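Local coordinates for protein pumilio homolog 23 (PDB 5WZJ) that binds RNA in a sequence-specific manner through its Pumilio repeats, recognising 18S rRNA, and probably regulates translation and stability of target mRNAs, at residues 75-78 with 79-83; 449-452 with 453-456; 485-488 with 489-493. All coordinates share one frame; numbering follows the deposited sequence.

Contact 1. Residues 75-78 with 79-83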
loop_
_atom_site.group_PDB
_atom_site.type_symbol
_atom_site.label_atom_id
_atom_site.label_comp_id
_atom_site.label_asym_id
_atom_site.label_seq_id
_atom_site.Cartn_x
_atom_site.Cartn_y
_atom_site.Cartn_z
ATOM N N CYS A 75 -27.731 -6.055 -16.224
ATOM C CA CYS A 75 -28.869 -6.937 -16.029
ATOM C C CYS A 75 -29.191 -7.049 -14.540
ATOM O O CYS A 75 -28.473 -6.534 -13.679
ATOM C CB CYS A 75 -28.590 -8.315 -16.627
ATOM S SG CYS A 75 -27.373 -9.301 -15.662
ATOM N N GLU A 76 -30.282 -7.737 -14.230
ATOM C CA GLU A 76 -30.671 -7.956 -12.848
ATOM C C GLU A 76 -30.145 -9.299 -12.354
ATOM O O GLU A 76 -29.648 -10.123 -13.124
ATOM C CB GLU A 76 -32.192 -7.872 -12.698
ATOM C CG GLU A 76 -32.694 -6.446 -12.529
ATOM C CD GLU A 76 -34.139 -6.287 -12.955
ATOM O OE1 GLU A 76 -34.625 -7.130 -13.741
ATOM O OE2 GLU A 76 -34.788 -5.320 -12.504
ATOM N N LEU A 77 -30.301 -9.517 -11.046
ATOM C CA LEU A 77 -29.631 -10.622 -10.364
ATOM C C LEU A 77 -30.031 -11.980 -10.935
ATOM O O LEU A 77 -29.175 -12.842 -11.165
ATOM C CB LEU A 77 -29.932 -10.550 -8.867
ATOM C CG LEU A 77 -29.368 -11.657 -7.968
ATOM C CD1 LEU A 77 -27.853 -11.641 -7.970
ATOM C CD2 LEU A 77 -29.903 -11.496 -6.551
ATOM N N ASP A 78 -31.327 -12.198 -11.167
ATOM C CA ASP A 78 -31.770 -13.511 -11.629
ATOM C C ASP A 78 -31.134 -13.873 -12.964
ATOM O O ASP A 78 -30.694 -15.010 -13.163
ATOM C CB ASP A 78 -33.294 -13.555 -11.747
ATOM C CG ASP A 78 -33.983 -13.659 -10.398
ATOM O OD1 ASP A 78 -33.309 -14.008 -9.401
ATOM O OD2 ASP A 78 -35.204 -13.401 -10.341
ATOM N N GLN A 79 -31.089 -12.917 -13.895
ATOM C CA GLN A 79 -30.541 -13.200 -15.218
ATOM C C GLN A 79 -29.032 -13.385 -15.146
ATOM O O GLN A 79 -28.469 -14.228 -15.855
ATOM C CB GLN A 79 -30.911 -12.077 -16.196
ATOM C CG GLN A 79 -32.399 -12.035 -16.588
ATOM C CD GLN A 79 -33.339 -11.869 -15.385
ATOM O OE1 GLN A 79 -33.170 -10.971 -14.556
ATOM N NE2 GLN A 79 -34.319 -12.760 -15.280
ATOM N N LEU A 80 -28.370 -12.604 -14.291
ATOM C CA LEU A 80 -26.942 -12.777 -14.059
ATOM C C LEU A 80 -26.638 -14.182 -13.553
ATOM O O LEU A 80 -25.766 -14.874 -14.094
ATOM C CB LEU A 80 -26.451 -11.732 -13.059
ATOM C CG LEU A 80 -25.024 -11.964 -12.552
ATOM C CD1 LEU A 80 -23.988 -11.809 -13.675
ATOM C CD2 LEU A 80 -24.724 -11.026 -11.412
ATOM N N CYS A 81 -27.361 -14.627 -12.515
ATOM C CA CYS A 81 -27.123 -15.956 -11.957
ATOM C C CYS A 81 -27.414 -17.047 -12.968
ATOM O O CYS A 81 -26.721 -18.074 -13.000
ATOM C CB CYS A 81 -27.963 -16.150 -10.692
ATOM S SG CYS A 81 -27.415 -15.066 -9.372
ATOM N N SER A 82 -28.431 -16.852 -13.805
ATOM C CA SER A 82 -28.709 -17.822 -14.857
ATOM C C SER A 82 -27.559 -17.891 -15.857
ATOM O O SER A 82 -27.197 -18.978 -16.323
ATOM C CB SER A 82 -30.022 -17.468 -15.558
ATOM O OG SER A 82 -31.090 -17.413 -14.629
ATOM N N PHE A 83 -26.966 -16.742 -16.195
ATOM C CA PHE A 83 -25.820 -16.753 -17.099
ATOM C C PHE A 83 -24.652 -17.501 -16.473
ATOM O O PHE A 83 -24.003 -18.325 -17.123
ATOM C CB PHE A 83 -25.383 -15.336 -17.467
ATOM C CG PHE A 83 -24.089 -15.313 -18.228
ATOM C CD1 PHE A 83 -24.086 -15.497 -19.600
ATOM C CD2 PHE A 83 -22.871 -15.182 -17.567
ATOM C CE1 PHE A 83 -22.905 -15.515 -20.304
ATOM C CE2 PHE A 83 -21.685 -15.200 -18.272
ATOM C CZ PHE A 83 -21.704 -15.361 -19.641
HETATM O O HOH W 1 -32.092 -8.425 -16.445
#
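Glu76 and Gln79 lie side by side and point the same way at the N-terminal start of helix 77-87, in the first Pumilio repeat, with Glu76 in the N-cap position. The carboxylate and amide planes are turned 55° from each other, and Gln79 OE1 approaches the CB methylene of Glu76 at 3.7 Å. Gln79 gets there by bending at chi2 (58°), which brings its amide back beside the CB atoms of Glu76 and Asp78; a water accepts from Glu76 N and donates a weak bond to Gln79 OE1.

Two sulfur contacts are apolar. The sulfur of Cys75 rests against CB of Leu80 at 3.7 Å, and both side chains are buried, Cys75 meeting helix 37-49 and Leu80 meeting helix 100-112. One branch of Leu77, CD1, touches the sulfur of Cys81 at 3.7 Å, while Cys81 turns to helix 121-137. Ordinary helical bonds run from Leu80 N to Glu76 O and from Cys81 N to Leu77 O. Ser82 N likewise donates to Asp78 O, at 3.0 Å; in the conformer described here, Ser82 OG also reaches Asp78 O, at 2.8 Å and from the opposite face of the carbonyl plane, tilted 33° out of it.

Contact 2. Residues 449-452 with 453-456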
loop_
_atom_site.group_PDB
_atom_site.type_symbol
_atom_site.label_atom_id
_atom_site.label_comp_id
_atom_site.label_asym_id
_atom_site.label_seq_id
_atom_site.Cartn_x
_atom_site.Cartn_y
_atom_site.Cartn_z
ATOM N N THR A 449 19.244 19.003 16.636
ATOM C CA THR A 449 20.250 20.048 16.453
ATOM C C THR A 449 20.541 20.271 14.973
ATOM O O THR A 449 20.601 21.415 14.509
ATOM C CB THR A 449 21.532 19.693 17.218
ATOM O OG1 THR A 449 21.313 19.895 18.626
ATOM C CG2 THR A 449 22.689 20.565 16.757
ATOM N N SER A 450 20.679 19.185 14.207
ATOM C CA SER A 450 20.998 19.317 12.788
ATOM C C SER A 450 19.871 20.005 12.030
ATOM O O SER A 450 20.122 20.880 11.189
ATOM C CB SER A 450 21.288 17.939 12.187
ATOM O OG SER A 450 21.530 18.016 10.786
ATOM N N LEU A 451 18.618 19.621 12.307
ATOM C CA LEU A 451 17.497 20.241 11.599
ATOM C C LEU A 451 17.365 21.715 11.964
ATOM O O LEU A 451 17.183 22.564 11.082
ATOM C CB LEU A 451 16.184 19.512 11.904
ATOM C CG LEU A 451 14.935 20.123 11.240
ATOM C CD1 LEU A 451 14.967 19.949 9.721
ATOM C CD2 LEU A 451 13.643 19.524 11.793
ATOM N N THR A 452 17.405 22.038 13.264
ATOM C CA THR A 452 17.195 23.436 13.655
ATOM C C THR A 452 18.400 24.317 13.362
ATOM O O THR A 452 18.259 25.546 13.405
ATOM C CB THR A 452 16.849 23.570 15.139
ATOM O OG1 THR A 452 17.916 23.037 15.936
ATOM C CG2 THR A 452 15.546 22.840 15.457
ATOM N N SER A 453 19.567 23.726 13.076
ATOM C CA SER A 453 20.752 24.486 12.672
ATOM C C SER A 453 20.766 24.846 11.201
ATOM O O SER A 453 21.525 25.737 10.817
ATOM C CB SER A 453 22.040 23.703 12.952
ATOM O OG SER A 453 22.252 23.578 14.344
ATOM N N MET A 454 20.007 24.139 10.363
ATOM C CA MET A 454 20.069 24.381 8.927
ATOM C C MET A 454 19.740 25.840 8.635
ATOM O O MET A 454 18.885 26.443 9.289
ATOM C CB MET A 454 19.100 23.455 8.174
ATOM C CG MET A 454 19.559 21.997 8.087
ATOM S SD MET A 454 18.249 20.914 7.460
ATOM C CE MET A 454 17.805 21.729 5.936
ATOM N N LYS A 455 20.440 26.413 7.660
ATOM C CA LYS A 455 20.243 27.823 7.383
ATOM C C LYS A 455 18.896 28.033 6.705
ATOM O O LYS A 455 18.292 27.104 6.152
ATOM C CB LYS A 455 21.384 28.371 6.523
ATOM C CG LYS A 455 21.522 27.700 5.170
ATOM C CD LYS A 455 22.747 28.236 4.429
ATOM C CE LYS A 455 22.961 27.509 3.114
ATOM N NZ LYS A 455 24.144 28.029 2.363
ATOM N N ALA A 456 18.426 29.283 6.759
ATOM C CA ALA A 456 17.068 29.610 6.334
ATOM C C ALA A 456 16.774 29.097 4.932
ATOM O O ALA A 456 15.706 28.521 4.686
ATOM C CB ALA A 456 16.848 31.130 6.411
#
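Thr449 O receives two bonds from Ser453, where helix 445-453 gives way to the loop. Ser453 N lies 2.9 Å from Thr449 O and is bent at its hydrogen (133°), whereas Ser453 OG comes to 2.7 Å from the same Thr449 O, above the carbonyl plane and on the face opposite the amide. With OG set anti to its own carbonyl carbon (chi1 -68°), the serine hydroxyl turns back along the helix, where it also passes CG2 of Thr449.

One residue on, Ser450 O has CG of Met454 3.3 Å away; the Ser450 hydroxyl is bonded to Ile396 O and Leu399 N. Leu451 comes next, and its CD1 meets the thioether sulfur of Met454 at 4.1 Å, the two side chains crossing at a slant. Met454 N makes two weak bonds, to Ser450 O at 3.4 Å and to Leu451 O at 3.3 Å. Beyond this turn, Leu399 of helix 398-403 touches both Leu451 and Met454. Thr452 closes the segment with its hydroxyl returned to Ile448 O. The Ser453-Thr449 pair is the familiar hydroxyl-to-carbonyl bond of helical serines, four residues back; the weak bonds of Met454 N and the extended backbone that follows are those of a helix C-terminus, leading through a short linker into helix 456-463.

Contact 3. Residues 485-488 with 489-493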
loop_
_atom_site.group_PDB
_atom_site.type_symbol
_atom_site.label_atom_id
_atom_site.label_comp_id
_atom_site.label_asym_id
_atom_site.label_seq_id
_atom_site.Cartn_x
_atom_site.Cartn_y
_atom_site.Cartn_z
ATOM N N LYS A 485 11.623 24.529 18.152
ATOM C CA LYS A 485 10.612 24.670 17.109
ATOM C C LYS A 485 10.510 26.112 16.649
ATOM O O LYS A 485 10.487 26.388 15.447
ATOM C CB LYS A 485 9.250 24.183 17.621
ATOM C CG LYS A 485 9.272 22.736 18.125
ATOM C CD LYS A 485 7.873 22.218 18.471
ATOM C CE LYS A 485 7.939 20.754 18.914
ATOM N NZ LYS A 485 6.641 20.259 19.431
ATOM N N ARG A 486 10.442 27.048 17.605
ATOM C CA ARG A 486 10.359 28.468 17.265
ATOM C C ARG A 486 11.552 28.910 16.416
ATOM O O ARG A 486 11.393 29.656 15.442
ATOM C CB ARG A 486 10.260 29.299 18.556
ATOM C CG ARG A 486 10.258 30.826 18.356
ATOM C CD ARG A 486 9.948 31.615 19.664
ATOM N NE ARG A 486 11.043 31.605 20.646
ATOM C CZ ARG A 486 11.016 30.939 21.807
ATOM N NH1 ARG A 486 9.950 30.218 22.151
ATOM N NH2 ARG A 486 12.052 30.997 22.641
ATOM N N ARG A 487 12.755 28.449 16.760
ATOM C CA ARG A 487 13.925 28.827 15.981
ATOM C C ARG A 487 13.761 28.433 14.515
ATOM O O ARG A 487 14.109 29.207 13.616
ATOM C CB ARG A 487 15.181 28.185 16.574
ATOM C CG ARG A 487 16.434 28.434 15.714
ATOM C CD ARG A 487 17.636 27.652 16.213
ATOM N NE ARG A 487 18.822 27.970 15.421
ATOM C CZ ARG A 487 19.953 27.278 15.469
ATOM N NH1 ARG A 487 20.048 26.227 16.278
ATOM N NH2 ARG A 487 20.984 27.644 14.713
ATOM N N LEU A 488 13.242 27.229 14.252
ATOM C CA LEU A 488 13.054 26.798 12.869
ATOM C C LEU A 488 11.959 27.608 12.192
ATOM O O LEU A 488 12.114 28.045 11.048
ATOM C CB LEU A 488 12.730 25.294 12.811
ATOM C CG LEU A 488 12.542 24.728 11.389
ATOM C CD1 LEU A 488 13.113 23.334 11.271
ATOM C CD2 LEU A 488 11.078 24.721 10.966
ATOM N N ILE A 489 10.828 27.789 12.873
ATOM C CA ILE A 489 9.713 28.523 12.279
ATOM C C ILE A 489 10.151 29.925 11.874
ATOM O O ILE A 489 9.801 30.413 10.790
ATOM C CB ILE A 489 8.528 28.556 13.262
ATOM C CG1 ILE A 489 7.950 27.143 13.430
ATOM C CG2 ILE A 489 7.444 29.541 12.777
ATOM C CD1 ILE A 489 6.866 27.036 14.504
ATOM N N ILE A 490 10.940 30.588 12.726
ATOM C CA ILE A 490 11.407 31.938 12.403
ATOM C C ILE A 490 12.223 31.942 11.117
ATOM O O ILE A 490 12.151 32.893 10.328
ATOM C CB ILE A 490 12.191 32.528 13.596
ATOM C CG1 ILE A 490 11.205 32.885 14.707
ATOM C CG2 ILE A 490 13.004 33.771 13.178
ATOM C CD1 ILE A 490 11.849 33.199 16.056
ATOM N N LYS A 491 12.980 30.878 10.855
ATOM C CA LYS A 491 13.754 30.902 9.620
ATOM C C LYS A 491 12.897 30.674 8.377
ATOM O O LYS A 491 13.423 30.768 7.264
ATOM C CB LYS A 491 14.896 29.885 9.700
ATOM C CG LYS A 491 16.059 30.448 10.548
ATOM C CD LYS A 491 17.268 29.550 10.560
ATOM C CE LYS A 491 17.099 28.407 11.552
ATOM N NZ LYS A 491 18.427 27.747 11.784
ATOM N N LEU A 492 11.603 30.403 8.527
ATOM C CA LEU A 492 10.703 30.376 7.379
ATOM C C LEU A 492 10.078 31.734 7.082
ATOM O O LEU A 492 9.367 31.859 6.074
ATOM C CB LEU A 492 9.592 29.346 7.587
ATOM C CG LEU A 492 10.022 27.878 7.644
ATOM C CD1 LEU A 492 8.827 26.986 7.928
ATOM C CD2 LEU A 492 10.679 27.456 6.334
ATOM N N ARG A 493 10.327 32.742 7.924
ATOM C CA ARG A 493 9.727 34.056 7.730
ATOM C C ARG A 493 10.117 34.625 6.376
ATOM O O ARG A 493 11.250 34.468 5.915
ATOM C CB ARG A 493 10.153 35.022 8.837
ATOM C CG ARG A 493 9.491 34.755 10.185
ATOM C CD ARG A 493 9.667 35.925 11.159
ATOM N NE ARG A 493 8.985 37.143 10.722
ATOM C CZ ARG A 493 8.766 38.199 11.506
ATOM N NH1 ARG A 493 9.167 38.177 12.773
ATOM N NH2 ARG A 493 8.145 39.273 11.030
#
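Ile490 N donates to Arg486 O at 2.9 Å, the shortest polar bond across this turn of helix 482-490, and it is nearly straight (165°). Beside it Ile489 N reaches Lys485 O at 3.0 Å. Both bonds are regular helical ones; Lys491 N, by contrast, is shared weakly between Arg487 O and Leu488 O. A type I beta turn from Ile490 to Arg493 overlaps this point, and in it Arg493 N bonds to Ile490 O.

Along the outer side, Arg486 and Ile490 run side by side in the same direction, and CD1 of the isoleucine rests on CG of the arginine at 3.7 Å. Leu520 of helix 518-530 touches both. Leu488 and Leu492 meet only loosely, CD2 to CD1 at 4.4 Å, and both also reach Ile459 of helix 456-463.

Arg487 and Lys491 bring two like charges together. Arg487 is extended from CG to NE, while Lys491 bends at chi3 (-80°), so that their cationic ends travel together and Lys491 NZ stands 3.7 Å from Arg487 NE, oblique to the guanidinium group. Taken alone, these charges would be expected to repel. The ammonium group, however, is bonded to Thr452 O, in the last turn of helix 445-453, and to Met454 O, in the loop that follows. These two carbonyl acceptors probably offset the cost of bringing Lys491 so near the guanidinium, and they tie the segment after helix 482-490 to the C-terminal end of helix 445-453 and its following loop.

Overall arrangement
Along the chain the three contacts come in series: contact 1 at the start of helix 77-87, contact 2 near the C-terminal end of helix 445-453, and contact 3 in the last turns of helix 482-490 and the segment after it. Contact 1 is set apart, its centre about 65 Å from that of contact 2 and about 64 Å from that of contact 3, across the chain's centre. Contacts 2 and 3, with centres about 10 Å apart, meet where Lys491 NZ reaches Thr452 O and Met454 O. They illustrate a general principle: local bonds settle helix ends, which neighbours can then hold. Here the Pumilio repeats pack together into a right-handed superhelix that binds RNA.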